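Local coordinates for protein nucleoside permease NupG (Escherichia coli K-12, PDB 7DLA) that transports purine and pyrimidine nucleosides of many kinds across the inner membrane as a symporter driven by the proton motive force, at residues Val43-Gly48 with Ala94-Ile99; Ala51-Ala56 with Asn102-Met107; Ala86-Thr91 with Gln161-Ala166; Lys34-Ser39 with Val368-Thr373. The protein carries 1 engineered substitution. All coordinates share one frame; numbering follows the deposited sequence.

Contact 1 (Val43-Gly48 with Ala94-Ile99); sequences VYSSLG and AMFLVI
The Phe-96 ring meets helix 37-64 with its rim: the CA of Val-43 and the OG of Ser-45 both lie near the ring plane, the hydroxyl oxygen of Ser-45 4.3 Å from Phe-96 CE2. That hydroxyl has its polar partner in the backbone O of Ala-42; toward the ring it makes a loose edge contact. Ser-46 CB approaches the same ring obliquely. Val-43 carries the centre of the contact with its two methyls divided between partners. With CG1 anti to the backbone N (chi1 155°), CG2 is placed anti to the carbonyl carbon. Val-43 CG2 lies 3.8 Å from Phe-96 CB and packs on Met-95 CB too. Val-43 CG1 reaches Ile-99 CG1 at 3.8 Å, those two side chains crossing at about a right angle. Farther along, Ser-46 OG lies 3.4 Å from the CG2 branch of Ile-99. An alanine in place of Val-43 removes both methyls and would probably leave a gap beside Met-95, Phe-96 CB and Ile-99 CG1. Met-29 of helix 25-32 also packs on Val-43 and Met-95. No hydrogen bond links the segments; their axes pass 8.4 Å apart at -23°, a near-parallel helix pair within the membrane, here the second and fourth transmembrane helices of a major facilitator superfamily fold.

Contact 2 (Ala51-Ala56 with Asn102-Met107); sequences AVFMPA and NSFAYM
Ala-51 and Met-107 open the contact, with Ala-51 CB 4.3 Å from Met-107 CG. Met-107 CG, anti to its own carbonyl carbon, lies beside the backbone N and CA of Ala-51 as well. Two residues on, Phe-53 sends its ring across to Phe-104. Its CG sits between the backbone N and the carbonyl carbon (chi1 57°), and the ring's outer atoms CE1 and CZ meet the outer atoms of the other ring, Phe-53 CZ to Phe-104 CZ at 3.2 Å. The centroids of the Phe-53 and Phe-104 rings are 5.2 Å apart and their planes stand at 74°, an oblique aromatic pair. Met-54 follows, its side chain at about a right angle to that of Phe-104. Both ends of its thioether touch one ring atom: Met-54 CG is 3.2 Å and Met-54 CE 3.3 Å from Phe-104 CD2. The sulfur, Met-54 SD, lies 5.1 Å from the Phe-104 ring centroid, an oblique Met-aromatic contact. Pro-55 then lies side by side with Met-107, Pro-55 CG 4.2 Å from Met-107 CB. An alanine in place of Phe-104 would probably leave the Phe-53 ring and the Met-54 thioether without a partner here and free to turn. Phe-104 also packs on Ile-49 and Ala-50 of helix 37-64. Apolar throughout, the arrangement is that of two transmembrane helices running in the same general sense and crossing at -46°, with a Met-aromatic contact between them.

Contact 3 (Ala86-Thr91 with Gln161-Ala166); sequences AAQVTT and QLYIGA
Leu-162 turns its CG anti to its own carbonyl carbon (chi1 -82°), and an extended second torsion (chi2 -176°) carries CD1 onto the backbone where helix 68-86 ends. There Leu-162 CD1 lies 3.2 Å from Ala-87 N and 3.6 Å from Ala-86 CB. A neighbouring methyl completes the fit: Ala-87 CB sits 3.8 Å from Leu-162 CB. The same methyl, Ala-87 CB, stands over the centre of the Tyr-163 ring, 3.9 Å from its centroid and 10° off the ring normal, a CH-pi contact in which CB is almost equally far from CE1, CZ, CD1 and CE2. At the phenol end, the CG of Gln-88 touches the Tyr-163 OH at 3.6 Å through its aliphatic part. The chain of Ala-86 to Val-89 folds as a type I turn, closed by a Val-89 N to Ala-86 O bond of 3.1 Å, which presents the Ala-87 methyl to residues 161-166. Phe-84 also meets the Tyr-163 ring. With no hydrogen bond between the segments, the end of the third transmembrane helix is held to the sixth by methyl, methylene and ring contacts, so shape fit rather than polar pairing defines the join.

Contact 4 (Lys34-Ser39 with Val368-Thr373); sequences KFDGAS and VVEMYT
Transmembrane helices two and eleven, a pair that faces each other across the two halves of major facilitator transporters, approach here at their periplasmic ends. The start of helix 37-64 meets the end of helix 342-371 most closely at Gly-37 and Glu-370, whose CA atoms are 4.6 Å apart. Having no side chain, Gly-37 lets its CA lie 4.2 Å from Val-369 CB, where a CB on Gly-37 would point into the other helix. Glu-370 CB rests 3.9 Å from Ala-38 N, and its carboxylate carbon CD lies 4.4 Å from Ala-38 CB. Beyond it the side chains of Asp-36 and Glu-370 run side by side, Asp-36 OD2 to Glu-370 OE2 4.0 Å, two acidic groups that would probably repel if both are ionised. Asp-36 stands at the N-cap position but makes no capping bond; its OD1 takes the hydroxyl of Ser-39 instead (Ser-39 OG to Asp-36 OD1 2.5 Å), met from above the carboxylate plane. Thr-373 OG1 donates to Val-369 O at 2.7 Å and also bonds Thr-378 OG1. Helix 380-402 backs residues 368-373 through Trp-380 on Val-369, Thr-373 begins strand 373-374, which pairs antiparallel with 377-378, and Pro-92 of helix 92-122 touches Phe-35 and Ser-39.

Overall arrangement
Contacts 1 and 2 are successive sections of one interface between helices 37-64 and 92-122, their centres 12 Å apart; they join where Leu-47 CA lies 3.8 Å from Ser-103 OG, and the local crossing widens from 23° to 46°. Contact 3, its centre 13 Å from that of contact 1, adds the sixth transmembrane helix and touches contact 1 through Val-89 CG1, 3.3 Å from Met-95 N. Phe-35 ties in contact 4: Phe-35 CE2 is 4.2 Å from Met-95 CB, and its CZ abuts Thr-91. Contact 4 is the one built on the eleventh helix, although Val-52 of contact 2 also touches it; the centres of contacts 4 and 2 are 26 Å apart.

Contact 1 (Val43-Gly48 with Ala94-Ile99)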
loop_
_atom_site.group_PDB
_atom_site.type_symbol
_atom_site.label_atom_id
_atom_site.label_comp_id
_atom_site.label_asym_id
_atom_site.label_seq_id
_atom_site.Cartn_x
_atom_site.Cartn_y
_atom_site.Cartn_z
ATOM N N VAL A 43 -7.211 4.350 11.962
ATOM C CA VAL A 43 -6.331 5.403 11.454
ATOM C C VAL A 43 -5.780 5.009 10.085
ATOM O O VAL A 43 -5.804 5.806 9.141
ATOM C CB VAL A 43 -5.212 5.754 12.490
ATOM C CG1 VAL A 43 -3.965 6.345 11.849
ATOM C CG2 VAL A 43 -5.726 6.778 13.487
ATOM N N TYR A 44 -5.392 3.747 9.919
ATOM C CA TYR A 44 -4.920 3.258 8.623
ATOM C C TYR A 44 -6.071 3.058 7.628
ATOM O O TYR A 44 -5.833 2.997 6.418
ATOM C CB TYR A 44 -4.195 1.936 8.828
ATOM C CG TYR A 44 -2.716 1.949 9.206
ATOM C CD1 TYR A 44 -1.784 2.814 8.631
ATOM C CD2 TYR A 44 -2.256 1.084 10.196
ATOM C CE1 TYR A 44 -0.404 2.783 9.040
ATOM C CE2 TYR A 44 -0.919 1.058 10.612
ATOM C CZ TYR A 44 -0.001 1.888 10.036
ATOM O OH TYR A 44 1.293 1.781 10.480
ATOM N N SER A 45 -7.317 2.970 8.112
ATOM C CA SER A 45 -8.472 2.935 7.219
ATOM C C SER A 45 -8.568 4.195 6.345
ATOM O O SER A 45 -9.131 4.164 5.238
ATOM C CB SER A 45 -9.729 2.748 8.054
ATOM O OG SER A 45 -10.035 3.926 8.783
ATOM N N SER A 46 -8.032 5.320 6.823
ATOM C CA SER A 46 -8.225 6.587 6.120
ATOM C C SER A 46 -7.580 6.546 4.739
ATOM O O SER A 46 -8.089 7.154 3.791
ATOM C CB SER A 46 -7.678 7.745 6.955
ATOM O OG SER A 46 -6.475 7.382 7.602
ATOM N N LEU A 47 -6.438 5.865 4.616
ATOM C CA LEU A 47 -5.880 5.583 3.296
ATOM C C LEU A 47 -6.959 5.102 2.339
ATOM O O LEU A 47 -7.099 5.634 1.236
ATOM C CB LEU A 47 -4.759 4.551 3.418
ATOM C CG LEU A 47 -3.584 4.944 4.321
ATOM C CD1 LEU A 47 -3.449 4.056 5.553
ATOM C CD2 LEU A 47 -2.304 4.909 3.523
ATOM N N GLY A 48 -7.746 4.108 2.766
ATOM C CA GLY A 48 -8.836 3.606 1.942
ATOM C C GLY A 48 -9.889 4.658 1.667
ATOM O O GLY A 48 -10.283 4.862 0.522
ATOM N N ALA A 94 -7.766 12.569 16.619
ATOM C CA ALA A 94 -6.895 13.516 15.933
ATOM C C ALA A 94 -5.960 12.817 14.962
ATOM O O ALA A 94 -5.746 13.307 13.850
ATOM C CB ALA A 94 -6.081 14.307 16.944
ATOM N N MET A 95 -5.362 11.699 15.379
ATOM C CA MET A 95 -4.520 10.947 14.463
ATOM C C MET A 95 -5.299 10.580 13.212
ATOM O O MET A 95 -4.809 10.757 12.095
ATOM C CB MET A 95 -3.975 9.687 15.136
ATOM C CG MET A 95 -2.809 9.077 14.375
ATOM S SD MET A 95 -1.485 10.323 14.081
ATOM C CE MET A 95 -0.355 9.972 15.427
ATOM N N PHE A 96 -6.525 10.073 13.376
ATOM C CA PHE A 96 -7.325 9.684 12.221
ATOM C C PHE A 96 -7.601 10.896 11.350
ATOM O O PHE A 96 -7.486 10.820 10.125
ATOM C CB PHE A 96 -8.637 9.006 12.671
ATOM C CG PHE A 96 -9.761 9.033 11.632
ATOM C CD1 PHE A 96 -10.629 10.119 11.522
ATOM C CD2 PHE A 96 -9.967 7.936 10.792
ATOM C CE1 PHE A 96 -11.653 10.123 10.571
ATOM C CE2 PHE A 96 -10.989 7.933 9.842
ATOM C CZ PHE A 96 -11.830 9.031 9.730
ATOM N N LEU A 97 -7.925 12.040 11.962
ATOM C CA LEU A 97 -8.325 13.178 11.145
ATOM C C LEU A 97 -7.108 13.753 10.420
ATOM O O LEU A 97 -7.180 14.140 9.242
ATOM C CB LEU A 97 -8.997 14.226 12.031
ATOM C CG LEU A 97 -9.795 15.390 11.413
ATOM C CD1 LEU A 97 -9.025 16.363 10.488
ATOM C CD2 LEU A 97 -11.052 14.850 10.754
ATOM N N VAL A 98 -5.959 13.757 11.093
ATOM C CA VAL A 98 -4.749 14.313 10.504
ATOM C C VAL A 98 -4.216 13.388 9.413
ATOM O O VAL A 98 -3.844 13.844 8.322
ATOM C CB VAL A 98 -3.731 14.623 11.628
ATOM C CG1 VAL A 98 -2.866 13.420 12.046
ATOM C CG2 VAL A 98 -2.862 15.773 11.209
ATOM N N ILE A 99 -4.254 12.073 9.647
ATOM C CA ILE A 99 -3.835 11.116 8.636
ATOM C C ILE A 99 -4.798 11.149 7.447
ATOM O O ILE A 99 -4.379 11.012 6.290
ATOM C CB ILE A 99 -3.754 9.698 9.233
ATOM C CG1 ILE A 99 -2.669 9.569 10.295
ATOM C CG2 ILE A 99 -3.400 8.705 8.129
ATOM C CD1 ILE A 99 -1.310 9.801 9.771
#

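Contact 2 (Ala51-Ala56 with Asn102-Met107)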
loop_
_atom_site.group_PDB
_atom_site.type_symbol
_atom_site.label_atom_id
_atom_site.label_comp_id
_atom_site.label_asym_id
_atom_site.label_seq_id
_atom_site.Cartn_x
_atom_site.Cartn_y
_atom_site.Cartn_z
ATOM N N ALA A 51 -8.647 6.811 -0.809
ATOM C CA ALA A 51 -8.246 6.149 -2.042
ATOM C C ALA A 51 -9.449 5.871 -2.918
ATOM O O ALA A 51 -9.343 5.867 -4.148
ATOM C CB ALA A 51 -7.501 4.856 -1.726
ATOM N N VAL A 52 -10.601 5.639 -2.310
ATOM C CA VAL A 52 -11.744 5.257 -3.120
ATOM C C VAL A 52 -12.135 6.370 -4.086
ATOM O O VAL A 52 -12.523 6.093 -5.225
ATOM C CB VAL A 52 -12.915 4.839 -2.232
ATOM C CG1 VAL A 52 -12.458 3.808 -1.224
ATOM C CG2 VAL A 52 -13.495 6.035 -1.566
ATOM N N PHE A 53 -12.029 7.644 -3.688
ATOM C CA PHE A 53 -12.498 8.652 -4.627
ATOM C C PHE A 53 -11.549 9.794 -4.922
ATOM O O PHE A 53 -11.741 10.448 -5.953
ATOM C CB PHE A 53 -13.854 9.253 -4.197
ATOM C CG PHE A 53 -13.888 9.871 -2.820
ATOM C CD1 PHE A 53 -13.375 11.146 -2.589
ATOM C CD2 PHE A 53 -14.534 9.220 -1.783
ATOM C CE1 PHE A 53 -13.463 11.722 -1.341
ATOM C CE2 PHE A 53 -14.622 9.790 -0.525
ATOM C CZ PHE A 53 -14.090 11.042 -0.304
ATOM N N MET A 54 -10.558 10.085 -4.065
ATOM C CA MET A 54 -9.658 11.207 -4.345
ATOM C C MET A 54 -8.774 11.024 -5.576
ATOM O O MET A 54 -8.649 11.971 -6.369
ATOM C CB MET A 54 -8.804 11.503 -3.123
ATOM C CG MET A 54 -9.371 12.588 -2.289
ATOM S SD MET A 54 -9.812 13.927 -3.404
ATOM C CE MET A 54 -10.202 15.276 -2.282
ATOM N N PRO A 55 -8.137 9.866 -5.783
ATOM C CA PRO A 55 -7.368 9.704 -7.028
ATOM C C PRO A 55 -8.157 10.077 -8.279
ATOM O O PRO A 55 -7.700 10.938 -9.047
ATOM C CB PRO A 55 -6.980 8.223 -6.983
ATOM C CG PRO A 55 -6.812 7.964 -5.498
ATOM C CD PRO A 55 -7.971 8.702 -4.890
ATOM N N ALA A 56 -9.322 9.438 -8.503
ATOM C CA ALA A 56 -10.206 9.770 -9.622
ATOM C C ALA A 56 -10.352 11.277 -9.824
ATOM O O ALA A 56 -9.989 11.807 -10.884
ATOM C CB ALA A 56 -11.572 9.138 -9.395
ATOM N N ASN A 102 -3.929 13.913 5.244
ATOM C CA ASN A 102 -2.668 13.617 4.565
ATOM C C ASN A 102 -2.891 12.660 3.407
ATOM O O ASN A 102 -2.328 12.853 2.328
ATOM C CB ASN A 102 -1.644 13.034 5.542
ATOM C CG ASN A 102 -0.262 12.811 4.907
ATOM O OD1 ASN A 102 0.477 13.764 4.623
ATOM N ND2 ASN A 102 0.093 11.541 4.698
ATOM N N SER A 103 -3.732 11.637 3.604
ATOM C CA SER A 103 -4.002 10.676 2.535
ATOM C C SER A 103 -4.834 11.297 1.435
ATOM O O SER A 103 -4.584 11.052 0.257
ATOM C CB SER A 103 -4.721 9.441 3.064
ATOM O OG SER A 103 -3.952 8.763 4.024
ATOM N N PHE A 104 -5.846 12.077 1.796
ATOM C CA PHE A 104 -6.638 12.756 0.781
ATOM C C PHE A 104 -5.734 13.547 -0.141
ATOM O O PHE A 104 -5.991 13.632 -1.342
ATOM C CB PHE A 104 -7.652 13.674 1.455
ATOM C CG PHE A 104 -9.052 13.140 1.449
ATOM C CD1 PHE A 104 -9.405 12.058 2.258
ATOM C CD2 PHE A 104 -10.021 13.709 0.654
ATOM C CE1 PHE A 104 -10.700 11.553 2.262
ATOM C CE2 PHE A 104 -11.323 13.203 0.653
ATOM C CZ PHE A 104 -11.657 12.130 1.468
ATOM N N ALA A 105 -4.653 14.106 0.402
ATOM C CA ALA A 105 -3.658 14.787 -0.419
ATOM C C ALA A 105 -2.667 13.825 -1.070
ATOM O O ALA A 105 -2.252 14.041 -2.206
ATOM C CB ALA A 105 -2.897 15.811 0.421
ATOM N N TYR A 106 -2.289 12.761 -0.382
ATOM C CA TYR A 106 -1.191 11.932 -0.848
ATOM C C TYR A 106 -1.610 10.904 -1.877
ATOM O O TYR A 106 -0.866 10.657 -2.824
ATOM C CB TYR A 106 -0.529 11.225 0.322
ATOM C CG TYR A 106 0.645 10.403 -0.132
ATOM C CD1 TYR A 106 0.492 9.089 -0.554
ATOM C CD2 TYR A 106 1.885 10.986 -0.272
ATOM C CE1 TYR A 106 1.574 8.364 -0.986
ATOM C CE2 TYR A 106 2.956 10.277 -0.728
ATOM C CZ TYR A 106 2.805 8.976 -1.077
ATOM O OH TYR A 106 3.921 8.314 -1.519
ATOM N N MET A 107 -2.739 10.244 -1.658
ATOM C CA MET A 107 -3.248 9.220 -2.565
ATOM C C MET A 107 -3.295 9.674 -4.019
ATOM O O MET A 107 -2.795 8.940 -4.888
ATOM C CB MET A 107 -4.633 8.802 -2.065
ATOM C CG MET A 107 -4.625 7.884 -0.867
ATOM S SD MET A 107 -3.076 7.074 -0.437
ATOM C CE MET A 107 -2.737 6.013 -1.816
#

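Contact 3 (Ala86-Thr91 with Gln161-Ala166)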
loop_
_atom_site.group_PDB
_atom_site.type_symbol
_atom_site.label_atom_id
_atom_site.label_comp_id
_atom_site.label_asym_id
_atom_site.label_seq_id
_atom_site.Cartn_x
_atom_site.Cartn_y
_atom_site.Cartn_z
ATOM N N ALA A 86 0.960 15.949 12.596
ATOM C CA ALA A 86 0.706 14.600 13.086
ATOM C C ALA A 86 1.742 14.200 14.129
ATOM O O ALA A 86 1.418 13.493 15.096
ATOM C CB ALA A 86 0.677 13.609 11.903
ATOM N N ALA A 87 2.990 14.657 13.956
ATOM C CA ALA A 87 3.975 14.459 15.018
ATOM C C ALA A 87 3.630 15.224 16.302
ATOM O O ALA A 87 4.266 14.994 17.334
ATOM C CB ALA A 87 5.360 14.833 14.520
ATOM N N GLN A 88 2.623 16.098 16.281
ATOM C CA GLN A 88 2.136 16.782 17.474
ATOM C C GLN A 88 0.760 16.297 17.926
ATOM O O GLN A 88 0.120 16.926 18.775
ATOM C CB GLN A 88 2.119 18.293 17.237
ATOM C CG GLN A 88 3.456 18.864 16.814
ATOM C CD GLN A 88 3.661 20.234 17.424
ATOM O OE1 GLN A 88 3.022 21.212 17.008
ATOM N NE2 GLN A 88 4.463 20.293 18.497
ATOM N N VAL A 89 0.298 15.185 17.393
ATOM C CA VAL A 89 -1.029 14.673 17.693
ATOM C C VAL A 89 -0.892 13.626 18.783
ATOM O O VAL A 89 0.002 12.768 18.721
ATOM C CB VAL A 89 -1.685 14.089 16.432
ATOM C CG1 VAL A 89 -2.674 13.010 16.806
ATOM C CG2 VAL A 89 -2.339 15.206 15.617
ATOM N N THR A 90 -1.760 13.696 19.788
ATOM C CA THR A 90 -1.651 12.797 20.921
ATOM C C THR A 90 -2.854 11.873 21.103
ATOM O O THR A 90 -2.734 10.893 21.841
ATOM C CB THR A 90 -1.398 13.611 22.205
ATOM O OG1 THR A 90 -1.593 12.784 23.348
ATOM C CG2 THR A 90 -2.353 14.775 22.289
ATOM N N THR A 91 -3.978 12.109 20.408
ATOM C CA THR A 91 -5.200 11.312 20.547
ATOM C C THR A 91 -5.563 10.565 19.255
ATOM O O THR A 91 -5.169 10.977 18.157
ATOM C CB THR A 91 -6.380 12.202 20.950
ATOM O OG1 THR A 91 -6.760 13.018 19.844
ATOM C CG2 THR A 91 -5.955 13.117 22.061
ATOM N N GLN A 161 9.864 9.948 12.929
ATOM C CA GLN A 161 9.582 9.459 11.586
ATOM C C GLN A 161 8.702 10.442 10.829
ATOM O O GLN A 161 8.933 10.710 9.643
ATOM C CB GLN A 161 8.917 8.087 11.677
ATOM C CG GLN A 161 7.564 8.132 12.362
ATOM C CD GLN A 161 6.916 6.774 12.447
ATOM O OE1 GLN A 161 7.603 5.779 12.339
ATOM N NE2 GLN A 161 5.610 6.722 12.680
ATOM N N LEU A 162 7.738 11.047 11.532
ATOM C CA LEU A 162 6.777 11.949 10.905
ATOM C C LEU A 162 7.431 13.277 10.522
ATOM O O LEU A 162 7.150 13.845 9.450
ATOM C CB LEU A 162 5.623 12.183 11.871
ATOM C CG LEU A 162 4.505 11.143 11.956
ATOM C CD1 LEU A 162 3.469 11.656 12.901
ATOM C CD2 LEU A 162 3.866 10.805 10.619
ATOM N N TYR A 163 8.302 13.797 11.389
ATOM C CA TYR A 163 9.026 15.013 11.035
ATOM C C TYR A 163 9.842 14.784 9.779
ATOM O O TYR A 163 9.853 15.620 8.873
ATOM C CB TYR A 163 9.916 15.465 12.202
ATOM C CG TYR A 163 9.152 16.357 13.128
ATOM C CD1 TYR A 163 8.169 17.180 12.628
ATOM C CD2 TYR A 163 9.355 16.329 14.499
ATOM C CE1 TYR A 163 7.430 17.977 13.436
ATOM C CE2 TYR A 163 8.597 17.131 15.340
ATOM C CZ TYR A 163 7.632 17.961 14.788
ATOM O OH TYR A 163 6.838 18.787 15.552
ATOM N N ILE A 164 10.486 13.622 9.695
ATOM C CA ILE A 164 11.316 13.288 8.543
ATOM C C ILE A 164 10.466 13.162 7.277
ATOM O O ILE A 164 10.853 13.627 6.203
ATOM C CB ILE A 164 12.089 11.993 8.842
ATOM C CG1 ILE A 164 12.894 12.169 10.123
ATOM C CG2 ILE A 164 12.987 11.618 7.684
ATOM C CD1 ILE A 164 13.704 10.963 10.480
ATOM N N GLY A 165 9.305 12.522 7.374
ATOM C CA GLY A 165 8.440 12.429 6.211
ATOM C C GLY A 165 7.999 13.787 5.700
ATOM O O GLY A 165 8.012 14.046 4.495
ATOM N N ALA A 166 7.580 14.671 6.606
ATOM C CA ALA A 166 7.256 16.037 6.185
ATOM C C ALA A 166 8.463 16.746 5.568
ATOM O O ALA A 166 8.325 17.524 4.615
ATOM C CB ALA A 166 6.726 16.837 7.377
#

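Contact 4 (Lys34-Ser39 with Val368-Thr373)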
loop_
_atom_site.group_PDB
_atom_site.type_symbol
_atom_site.label_atom_id
_atom_site.label_comp_id
_atom_site.label_asym_id
_atom_site.label_seq_id
_atom_site.Cartn_x
_atom_site.Cartn_y
_atom_site.Cartn_z
ATOM N N LYS A 34 0.257 4.475 23.351
ATOM C CA LYS A 34 -0.685 3.622 24.073
ATOM C C LYS A 34 -2.068 3.706 23.432
ATOM O O LYS A 34 -3.024 4.207 24.021
ATOM C CB LYS A 34 -0.736 4.001 25.560
ATOM C CG LYS A 34 0.637 4.102 26.282
ATOM C CD LYS A 34 1.478 2.833 26.209
ATOM C CE LYS A 34 2.751 2.890 27.083
ATOM N NZ LYS A 34 3.461 4.225 27.201
ATOM N N PHE A 35 -2.135 3.287 22.172
ATOM C CA PHE A 35 -3.358 3.217 21.392
ATOM C C PHE A 35 -3.755 1.755 21.348
ATOM O O PHE A 35 -2.887 0.880 21.342
ATOM C CB PHE A 35 -3.100 3.713 19.971
ATOM C CG PHE A 35 -3.303 5.182 19.790
ATOM C CD1 PHE A 35 -3.244 6.047 20.879
ATOM C CD2 PHE A 35 -3.511 5.705 18.532
ATOM C CE1 PHE A 35 -3.424 7.407 20.712
ATOM C CE2 PHE A 35 -3.686 7.062 18.361
ATOM C CZ PHE A 35 -3.625 7.919 19.455
ATOM N N ASP A 36 -5.056 1.485 21.327
ATOM C CA ASP A 36 -5.479 0.108 21.061
ATOM C C ASP A 36 -5.527 -0.212 19.562
ATOM O O ASP A 36 -5.425 0.659 18.689
ATOM C CB ASP A 36 -6.861 -0.196 21.615
ATOM C CG ASP A 36 -7.824 0.921 21.357
ATOM O OD1 ASP A 36 -7.349 2.076 21.160
ATOM O OD2 ASP A 36 -9.042 0.596 21.221
ATOM N N GLY A 37 -5.738 -1.501 19.280
ATOM C CA GLY A 37 -5.761 -1.963 17.898
ATOM C C GLY A 37 -6.863 -1.321 17.080
ATOM O O GLY A 37 -6.661 -0.997 15.914
ATOM N N ALA A 38 -8.035 -1.117 17.690
ATOM C CA ALA A 38 -9.134 -0.423 17.027
ATOM C C ALA A 38 -8.703 0.935 16.485
ATOM O O ALA A 38 -8.892 1.227 15.297
ATOM C CB ALA A 38 -10.290 -0.247 18.007
ATOM N N SER A 39 -8.169 1.800 17.352
ATOM C CA SER A 39 -7.854 3.152 16.916
ATOM C C SER A 39 -6.813 3.130 15.797
ATOM O O SER A 39 -6.968 3.825 14.797
ATOM C CB SER A 39 -7.405 4.012 18.106
ATOM O OG SER A 39 -6.633 3.326 19.101
ATOM N N VAL A 368 -9.773 -7.020 15.658
ATOM C CA VAL A 368 -9.317 -8.360 16.045
ATOM C C VAL A 368 -8.186 -8.260 17.051
ATOM O O VAL A 368 -8.171 -8.961 18.081
ATOM C CB VAL A 368 -8.889 -9.171 14.810
ATOM C CG1 VAL A 368 -8.106 -10.404 15.230
ATOM C CG2 VAL A 368 -10.101 -9.590 14.038
ATOM N N VAL A 369 -7.223 -7.377 16.757
ATOM C CA VAL A 369 -6.129 -7.092 17.687
ATOM C C VAL A 369 -6.684 -6.670 19.041
ATOM O O VAL A 369 -6.390 -7.288 20.073
ATOM C CB VAL A 369 -5.189 -6.020 17.108
ATOM C CG1 VAL A 369 -3.890 -6.025 17.854
ATOM C CG2 VAL A 369 -4.910 -6.285 15.662
ATOM N N GLU A 370 -7.528 -5.630 19.050
ATOM C CA GLU A 370 -8.075 -5.133 20.308
ATOM C C GLU A 370 -8.741 -6.259 21.090
ATOM O O GLU A 370 -8.495 -6.422 22.289
ATOM C CB GLU A 370 -9.064 -3.994 20.056
ATOM C CG GLU A 370 -9.909 -3.649 21.289
ATOM C CD GLU A 370 -11.346 -3.239 20.984
ATOM O OE1 GLU A 370 -12.003 -3.876 20.122
ATOM O OE2 GLU A 370 -11.808 -2.252 21.603
ATOM N N MET A 371 -9.568 -7.069 20.416
ATOM C CA MET A 371 -10.240 -8.186 21.077
ATOM C C MET A 371 -9.257 -9.176 21.689
ATOM O O MET A 371 -9.607 -9.881 22.642
ATOM C CB MET A 371 -11.132 -8.947 20.088
ATOM C CG MET A 371 -12.546 -8.430 19.890
ATOM S SD MET A 371 -13.300 -9.200 18.429
ATOM C CE MET A 371 -12.633 -10.871 18.553
ATOM N N TYR A 372 -8.060 -9.307 21.118
ATOM C CA TYR A 372 -7.074 -10.227 21.667
ATOM C C TYR A 372 -5.891 -9.462 22.286
ATOM O O TYR A 372 -4.810 -10.030 22.499
ATOM C CB TYR A 372 -6.630 -11.226 20.588
ATOM C CG TYR A 372 -7.611 -12.370 20.242
ATOM C CD1 TYR A 372 -7.738 -13.486 21.070
ATOM C CD2 TYR A 372 -8.356 -12.369 19.045
ATOM C CE1 TYR A 372 -8.618 -14.558 20.748
ATOM C CE2 TYR A 372 -9.241 -13.448 18.712
ATOM C CZ TYR A 372 -9.358 -14.536 19.573
ATOM O OH TYR A 372 -10.204 -15.600 19.304
ATOM N N THR A 373 -6.086 -8.178 22.587
ATOM C CA THR A 373 -5.149 -7.378 23.372
ATOM C C THR A 373 -5.744 -7.195 24.765
ATOM O O THR A 373 -6.790 -6.550 24.912
ATOM C CB THR A 373 -4.905 -6.000 22.748
ATOM O OG1 THR A 373 -4.337 -6.124 21.435
ATOM C CG2 THR A 373 -3.922 -5.227 23.621
#